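Local coordinates for protein adhesin LabA (Helicobacter pylori, PDB 6GMM) that probably binds LacdiNAc glycans of the gastric mucosa as a lectin-like adhesin by which the bacterium attaches to its host, at residues L72-S77 with N100-Q105; A132-A137 with I199-S204. One frame throughout, in Å; residues are numbered along the deposited sequence.

How the contacts relate
Both contacts are largely buried, and they lie on the same side of the chain's centre, their own centres about 13 Å apart. Contact 1 sets a loop proline against the C-terminal part of helix 57-76, joined by apolar packing and one bridging water. Contact 2 is helix against helix, 128-145 with 188-205, grading from a buried isoleucine to a lysine at the exposed margin. Neither has a direct hydrogen bond across it. Helix 57-76 ties them together: W73 CE2 lies 3.5 Å from I134 CG2, while L72 packs on I199 and L202, so one turn of this helix faces the loop as well as the helix pair.

Contact 1 (L72-S77 with N100-Q105); sequences LWQVMS and NTPSNQ
W73 swings its indole toward P102 by setting CG anti to the backbone N (chi1 178°), while Q74 takes a different torsion, with CG beside its own N (chi1 -75°), and passes the proline as an extended chain. P102 packs against both. P102 CG comes obliquely to the pyrrole part of the indole, 3.4 Å from W73 NE1 and with CD1 next to it, and the two side chains cross at about a right angle. P102 CB rests 3.7 Å from Q74 CA and 3.8 Å from Q74 CG, against the aliphatic part of the glutamine. S77, one turn after W73, completes the seat: S77 OG stands 3.6 Å from P102 CG, and S77 CB lies over one face of the indole, offset toward its rim. A compact, rigid ring with no N-H to satisfy suits this place. Glutamine serves twice, since beyond its methylenes the buried amide is hydrogen-bonded to Y138, A349 and C351, which fixes the chain beside the ring. The backbones meet through a water that donates to Q74 O, at 3.1 Å, and to S103 O, at 3.0 Å. Y131 and Y138 of helix 128-145 pack on the indole, the latter edge-to-face. Here a loop proline packs on a helix tryptophan, seating the loop between strands 96-98 and 111-113, the latter carrying C113 of the C83-C113 disulfide, on the C-terminal part of helix 57-76 in the SabA-type adhesion domain.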
ATOM      1  N   LEU A  72      15.478  11.281   2.565  1.00 18.86           N
ATOM      2  CA  LEU A  72      15.335  12.703   2.205  1.00 18.81           C
ATOM      3  C   LEU A  72      16.127  13.523   3.227  1.00 21.36           C
ATOM      4  O   LEU A  72      16.991  14.297   2.836  1.00 20.44           O
ATOM      5  CB  LEU A  72      13.874  13.194   2.102  1.00 18.60           C
ATOM      6  CG  LEU A  72      13.656  14.655   1.587  1.00 22.18           C
ATOM      7  CD1 LEU A  72      13.926  14.772   0.095  1.00 24.48           C
ATOM      8  CD2 LEU A  72      12.225  15.145   1.859  1.00 20.32           C
ATOM      9  N   TRP A  73      15.892  13.255   4.529  1.00 19.39           N
ATOM     10  CA  TRP A  73      16.555  13.917   5.630  1.00 20.13           C
ATOM     11  C   TRP A  73      18.055  13.755   5.526  1.00 23.14           C
ATOM     12  O   TRP A  73      18.750  14.758   5.619  1.00 24.58           O
ATOM     13  CB  TRP A  73      16.035  13.382   6.964  1.00 20.04           C
ATOM     14  CG  TRP A  73      16.711  13.973   8.172  1.00 21.55           C
ATOM     15  CD1 TRP A  73      17.450  13.307   9.103  1.00 24.32           C
ATOM     16  CD2 TRP A  73      16.736  15.359   8.559  1.00 21.92           C
ATOM     17  NE1 TRP A  73      17.880  14.175  10.078  1.00 22.27           N
ATOM     18  CE2 TRP A  73      17.457  15.440   9.771  1.00 24.23           C
ATOM     19  CE3 TRP A  73      16.131  16.526   8.052  1.00 23.82           C
ATOM     20  CZ2 TRP A  73      17.663  16.655  10.440  1.00 23.89           C
ATOM     21  CZ3 TRP A  73      16.325  17.722   8.723  1.00 25.56           C
ATOM     22  CH2 TRP A  73      17.108  17.784   9.886  1.00 25.54           C
ATOM     23  N   GLN A  74      18.557  12.534   5.274  1.00 18.99           N
ATOM     24  CA  GLN A  74      20.001  12.328   5.127  1.00 19.49           C
ATOM     25  C   GLN A  74      20.599  13.072   3.944  1.00 24.26           C
ATOM     26  O   GLN A  74      21.719  13.552   4.048  1.00 26.05           O
ATOM     27  CB  GLN A  74      20.371  10.852   4.993  1.00 19.85           C
ATOM     28  CG  GLN A  74      20.288  10.078   6.297  1.00 20.09           C
ATOM     29  CD  GLN A  74      20.246   8.580   6.082  1.00 28.50           C
ATOM     30  OE1 GLN A  74      20.130   8.078   4.967  1.00 19.34           O
ATOM     31  NE2 GLN A  74      20.374   7.821   7.148  1.00 19.55           N
ATOM     32  N   VAL A  75      19.908  13.122   2.824  1.00 21.06           N
ATOM     33  CA  VAL A  75      20.474  13.735   1.629  1.00 22.66           C
ATOM     34  C   VAL A  75      20.401  15.282   1.627  1.00 28.65           C
ATOM     35  O   VAL A  75      21.193  15.897   0.902  1.00 28.77           O
ATOM     36  CB  VAL A  75      19.901  13.107   0.323  1.00 25.91           C
ATOM     37  CG1 VAL A  75      18.623  13.803  -0.132  1.00 24.86           C
ATOM     38  CG2 VAL A  75      20.954  13.099  -0.783  1.00 27.09           C
ATOM     39  N   MET A  76      19.494  15.928   2.416  1.00 25.72           N
ATOM     40  CA  MET A  76      19.512  17.397   2.310  1.00 25.82           C
ATOM     41  C   MET A  76      19.675  18.197   3.662  1.00 26.70           C
ATOM     42  O   MET A  76      19.771  19.422   3.605  1.00 23.81           O
ATOM     43  CB  MET A  76      18.309  17.916   1.505  1.00 28.61           C
ATOM     44  CG  MET A  76      16.987  17.332   1.913  1.00 32.37           C
ATOM     45  SD  MET A  76      16.440  17.986   3.498  1.00 36.36           S
ATOM     46  CE  MET A  76      15.803  19.632   2.960  1.00 33.20           C
ATOM     47  N   SER A  77      19.725  17.528   4.832  1.00 23.59           N
ATOM     48  CA  SER A  77      19.868  18.176   6.146  1.00 23.50           C
ATOM     49  C   SER A  77      21.141  19.047   6.242  1.00 31.29           C
ATOM     50  O   SER A  77      21.113  20.152   6.816  1.00 32.05           O
ATOM     51  CB  SER A  77      19.847  17.137   7.258  1.00 27.21           C
ATOM     52  OG  SER A  77      20.918  16.212   7.112  1.00 36.40           O
ATOM     53  N   ASN A 100      25.144  11.520  16.235  1.00 23.34           N
ATOM     54  CA  ASN A 100      24.733  10.504  15.269  1.00 22.67           C
ATOM     55  C   ASN A 100      23.817  11.051  14.197  1.00 23.68           C
ATOM     56  O   ASN A 100      23.104  10.284  13.575  1.00 24.74           O
ATOM     57  CB  ASN A 100      24.122   9.275  15.971  1.00 24.57           C
ATOM     58  CG  ASN A 100      24.926   8.813  17.150  1.00 45.21           C
ATOM     59  OD1 ASN A 100      26.128   8.518  17.039  1.00 39.36           O
ATOM     60  ND2 ASN A 100      24.284   8.760  18.307  1.00 34.57           N
ATOM     61  N   THR A 101      23.871  12.360  13.933  1.00 19.93           N
ATOM     62  CA  THR A 101      23.053  12.947  12.881  1.00 20.03           C
ATOM     63  C   THR A 101      23.542  12.488  11.474  1.00 23.26           C
ATOM     64  O   THR A 101      24.632  11.901  11.365  1.00 20.84           O
ATOM     65  CB  THR A 101      23.006  14.490  13.007  1.00 25.38           C
ATOM     66  OG1 THR A 101      24.295  15.045  12.731  1.00 31.28           O
ATOM     67  CG2 THR A 101      22.458  14.955  14.351  1.00 20.17           C
ATOM     68  N   PRO A 102      22.754  12.739  10.392  1.00 20.79           N
ATOM     69  CA  PRO A 102      23.231  12.341   9.060  1.00 21.14           C
ATOM     70  C   PRO A 102      24.587  12.952   8.733  1.00 22.84           C
ATOM     71  O   PRO A 102      24.813  14.126   8.981  1.00 21.31           O
ATOM     72  CB  PRO A 102      22.162  12.898   8.108  1.00 22.64           C
ATOM     73  CG  PRO A 102      20.962  13.134   8.944  1.00 25.51           C
ATOM     74  CD  PRO A 102      21.425  13.404  10.325  1.00 20.92           C
ATOM     75  N   SER A 103      25.491  12.137   8.206  1.00 21.24           N
ATOM     76  CA  SER A 103      26.810  12.542   7.740  1.00 21.57           C
ATOM     77  C   SER A 103      26.699  13.817   6.863  1.00 24.15           C
ATOM     78  O   SER A 103      25.859  13.875   5.938  1.00 22.86           O
ATOM     79  CB  SER A 103      27.407  11.423   6.890  1.00 25.15           C
ATOM     80  OG  SER A 103      28.047  10.439   7.683  1.00 36.32           O
ATOM     81  N   ASN A 104      27.525  14.830   7.159  1.00 22.12           N
ATOM     82  CA  ASN A 104      27.530  16.058   6.368  1.00 23.63           C
ATOM     83  C   ASN A 104      28.507  15.917   5.195  1.00 32.00           C
ATOM     84  O   ASN A 104      29.038  14.819   4.986  1.00 32.52           O
ATOM     85  CB  ASN A 104      27.742  17.318   7.236  1.00 23.90           C
ATOM     86  CG  ASN A 104      29.087  17.448   7.921  1.00 38.93           C
ATOM     87  OD1 ASN A 104      30.129  17.058   7.398  1.00 25.84           O
ATOM     88  ND2 ASN A 104      29.100  18.096   9.076  1.00 31.95           N
ATOM     89  N   GLN A 105      28.752  17.008   4.437  1.00 31.61           N
ATOM     90  CA  GLN A 105      29.620  16.957   3.264  1.00 33.20           C
ATOM     91  C   GLN A 105      31.093  16.639   3.613  1.00 39.37           C
ATOM     92  O   GLN A 105      31.833  16.243   2.707  1.00 39.78           O
ATOM     93  CB  GLN A 105      29.478  18.208   2.367  1.00 34.75           C
ATOM     94  CG  GLN A 105      29.919  19.537   2.965  1.00 36.56           C
ATOM     95  CD  GLN A 105      28.869  20.248   3.798  1.00 54.50           C
ATOM     96  OE1 GLN A 105      28.406  19.758   4.849  1.00 43.48           O
ATOM     97  NE2 GLN A 105      28.542  21.473   3.387  1.00 45.76           N
TER
HETATM   98  O   HOH W   1      24.169  11.750   4.656  1.00 40.72           O

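Contact 2 (A132-A137 with I199-S204); sequences AKINKA and ITTLNS
I134 and T201 carry the centre of this contact, the two side chains sliding past each other in opposite directions. The ethyl arm of I134 does the touching: its CG1 lies 3.7 Å from T201 CB and its CD1 reaches on to 3.9 Å from L202 N, close against the backbone of the opposing helix. That arm is extended, with CG1 beside the backbone N (chi1 -61°) and CD1 anti beyond it (chi2 175°). Beta-branched isoleucine suits the site because its second branch, CG2, is left for helix 57-76. T201 likewise uses both branches, CG2 packing 3.8 Å from I134 CG1 and OG1 standing 3.6 Å from K133 CD. The aliphatic part of K133 thus crosses the threonine; lysine suits this exposed position because the methylenes of its long chain can pack on T201 while the charged end stays toward solvent.

Between the segments the helices run nearly antiparallel, at 156°, with axes 9.5 Å apart at closest approach, as neighbours in a helical bundle do; I134 and T201 have the nearest CA atoms, at 6.6 Å. A small threonine is consistent with this spacing, and its hydroxyl can sit in a buried helix face because it is hydrogen-bonded to T197 O, one turn back in its own helix.

Further out, L202, also buried, meets I134 through its backbone N, while its side chain reaches M76 of helix 57-76. A137, one turn on from K133, packs on Q194, T197 and I198, continuing the interface along helix 188-205. On the far side of that helix I199 meets I242 and I245 of helix 239-264.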
ATOM      1  N   ALA A 132      15.360  19.060  16.982  1.00 20.04           N
ATOM      2  CA  ALA A 132      15.201  18.043  18.017  1.00 20.64           C
ATOM      3  C   ALA A 132      14.091  17.057  17.646  1.00 25.40           C
ATOM      4  O   ALA A 132      14.295  15.844  17.761  1.00 26.05           O
ATOM      5  CB  ALA A 132      14.922  18.704  19.375  1.00 21.81           C
ATOM      6  N   LYS A 133      12.938  17.591  17.148  1.00 21.69           N
ATOM      7  CA  LYS A 133      11.735  16.859  16.711  1.00 19.99           C
ATOM      8  C   LYS A 133      12.064  15.888  15.567  1.00 21.21           C
ATOM      9  O   LYS A 133      11.795  14.682  15.682  1.00 20.24           O
ATOM     10  CB  LYS A 133      10.659  17.862  16.247  1.00 21.15           C
ATOM     11  CG  LYS A 133       9.235  17.358  16.346  1.00 43.04           C
ATOM     12  CD  LYS A 133       8.206  18.414  15.911  1.00 56.18           C
ATOM     13  CE  LYS A 133       7.710  19.276  17.051  1.00 72.34           C
ATOM     14  NZ  LYS A 133       6.922  20.444  16.566  1.00 85.18           N
ATOM     15  N   ILE A 134      12.621  16.421  14.466  1.00 18.70           N
ATOM     16  CA  ILE A 134      13.026  15.647  13.285  1.00 18.25           C
ATOM     17  C   ILE A 134      14.108  14.616  13.708  1.00 20.16           C
ATOM     18  O   ILE A 134      13.981  13.440  13.388  1.00 18.05           O
ATOM     19  CB  ILE A 134      13.545  16.569  12.155  1.00 18.85           C
ATOM     20  CG1 ILE A 134      12.461  17.547  11.671  1.00 18.65           C
ATOM     21  CG2 ILE A 134      14.153  15.741  11.014  1.00 18.07           C
ATOM     22  CD1 ILE A 134      12.894  18.604  10.629  1.00 19.99           C
ATOM     23  N   ASN A 135      15.134  15.057  14.441  1.00 18.33           N
ATOM     24  CA  ASN A 135      16.209  14.163  14.912  1.00 18.42           C
ATOM     25  C   ASN A 135      15.703  12.961  15.714  1.00 21.91           C
ATOM     26  O   ASN A 135      16.227  11.858  15.518  1.00 19.89           O
ATOM     27  CB  ASN A 135      17.270  14.890  15.733  1.00 18.67           C
ATOM     28  CG  ASN A 135      18.417  13.975  16.115  1.00 30.86           C
ATOM     29  OD1 ASN A 135      19.151  13.471  15.236  1.00 18.67           O
ATOM     30  ND2 ASN A 135      18.499  13.633  17.426  1.00 19.06           N
ATOM     31  N   LYS A 136      14.729  13.187  16.649  1.00 20.50           N
ATOM     32  CA  LYS A 136      14.209  12.139  17.529  1.00 21.47           C
ATOM     33  C   LYS A 136      13.562  11.089  16.668  1.00 24.84           C
ATOM     34  O   LYS A 136      13.844   9.904  16.827  1.00 26.40           O
ATOM     35  CB  LYS A 136      13.223  12.709  18.573  1.00 24.79           C
ATOM     36  CG  LYS A 136      12.684  11.679  19.565  1.00 31.49           C
ATOM     37  CD  LYS A 136      11.951  12.360  20.711  1.00 42.39           C
ATOM     38  CE  LYS A 136      11.308  11.371  21.651  1.00 52.64           C
ATOM     39  NZ  LYS A 136      10.865  12.022  22.912  1.00 62.14           N
ATOM     40  N   ALA A 137      12.729  11.539  15.719  1.00 21.02           N
ATOM     41  CA  ALA A 137      12.042  10.688  14.767  1.00 19.76           C
ATOM     42  C   ALA A 137      13.070   9.867  13.962  1.00 24.20           C
ATOM     43  O   ALA A 137      12.950   8.645  13.905  1.00 24.99           O
ATOM     44  CB  ALA A 137      11.191  11.529  13.842  1.00 19.91           C
ATOM     45  N   ILE A 199       8.985  14.463   7.636  1.00 21.48           N
ATOM     46  CA  ILE A 199       8.455  15.157   6.465  1.00 22.33           C
ATOM     47  C   ILE A 199       7.507  16.284   6.853  1.00 24.37           C
ATOM     48  O   ILE A 199       7.657  17.393   6.333  1.00 22.45           O
ATOM     49  CB  ILE A 199       7.826  14.160   5.432  1.00 25.87           C
ATOM     50  CG1 ILE A 199       8.703  12.885   5.238  1.00 26.29           C
ATOM     51  CG2 ILE A 199       7.550  14.841   4.081  1.00 26.71           C
ATOM     52  CD1 ILE A 199      10.085  13.069   4.480  1.00 34.10           C
ATOM     53  N   THR A 200       6.549  16.023   7.772  1.00 20.13           N
ATOM     54  CA  THR A 200       5.611  17.069   8.208  1.00 20.28           C
ATOM     55  C   THR A 200       6.376  18.249   8.826  1.00 23.12           C
ATOM     56  O   THR A 200       6.142  19.381   8.382  1.00 21.94           O
ATOM     57  CB  THR A 200       4.495  16.508   9.094  1.00 27.96           C
ATOM     58  OG1 THR A 200       3.913  15.394   8.402  1.00 32.75           O
ATOM     59  CG2 THR A 200       3.409  17.531   9.374  1.00 22.67           C
ATOM     60  N   THR A 201       7.342  17.974   9.782  1.00 20.38           N
ATOM     61  CA  THR A 201       8.132  19.045  10.427  1.00 21.31           C
ATOM     62  C   THR A 201       8.975  19.792   9.388  1.00 26.90           C
ATOM     63  O   THR A 201       8.983  21.025   9.405  1.00 28.59           O
ATOM     64  CB  THR A 201       8.944  18.542  11.641  1.00 23.80           C
ATOM     65  OG1 THR A 201       8.138  17.660  12.441  1.00 26.32           O
ATOM     66  CG2 THR A 201       9.404  19.666  12.508  1.00 20.04           C
ATOM     67  N   LEU A 202       9.632  19.052   8.458  1.00 22.97           N
ATOM     68  CA  LEU A 202      10.447  19.639   7.386  1.00 23.72           C
ATOM     69  C   LEU A 202       9.613  20.577   6.529  1.00 28.70           C
ATOM     70  O   LEU A 202      10.028  21.697   6.251  1.00 29.35           O
ATOM     71  CB  LEU A 202      10.991  18.534   6.466  1.00 24.03           C
ATOM     72  CG  LEU A 202      12.474  18.533   6.061  1.00 30.53           C
ATOM     73  CD1 LEU A 202      12.686  17.701   4.808  1.00 31.32           C
ATOM     74  CD2 LEU A 202      13.071  19.951   5.862  1.00 36.33           C
ATOM     75  N   ASN A 203       8.439  20.109   6.112  1.00 26.06           N
ATOM     76  CA  ASN A 203       7.549  20.830   5.221  1.00 27.05           C
ATOM     77  C   ASN A 203       6.991  22.104   5.822  1.00 33.26           C
ATOM     78  O   ASN A 203       7.033  23.132   5.139  1.00 33.51           O
ATOM     79  CB  ASN A 203       6.442  19.908   4.715  1.00 22.89           C
ATOM     80  CG  ASN A 203       5.595  20.514   3.630  1.00 44.64           C
ATOM     81  OD1 ASN A 203       6.076  20.898   2.548  1.00 31.07           O
ATOM     82  ND2 ASN A 203       4.311  20.622   3.911  1.00 39.28           N
ATOM     83  N   SER A 204       6.469  22.050   7.077  1.00 31.15           N
ATOM     84  CA  SER A 204       5.886  23.231   7.751  1.00 32.66           C
ATOM     85  C   SER A 204       6.943  24.256   8.217  1.00 33.58           C
ATOM     86  O   SER A 204       6.742  25.469   8.034  1.00 33.38           O
ATOM     87  CB  SER A 204       4.960  22.823   8.897  1.00 39.77           C
ATOM     88  OG  SER A 204       5.595  21.939   9.808  1.00 54.45           O
TER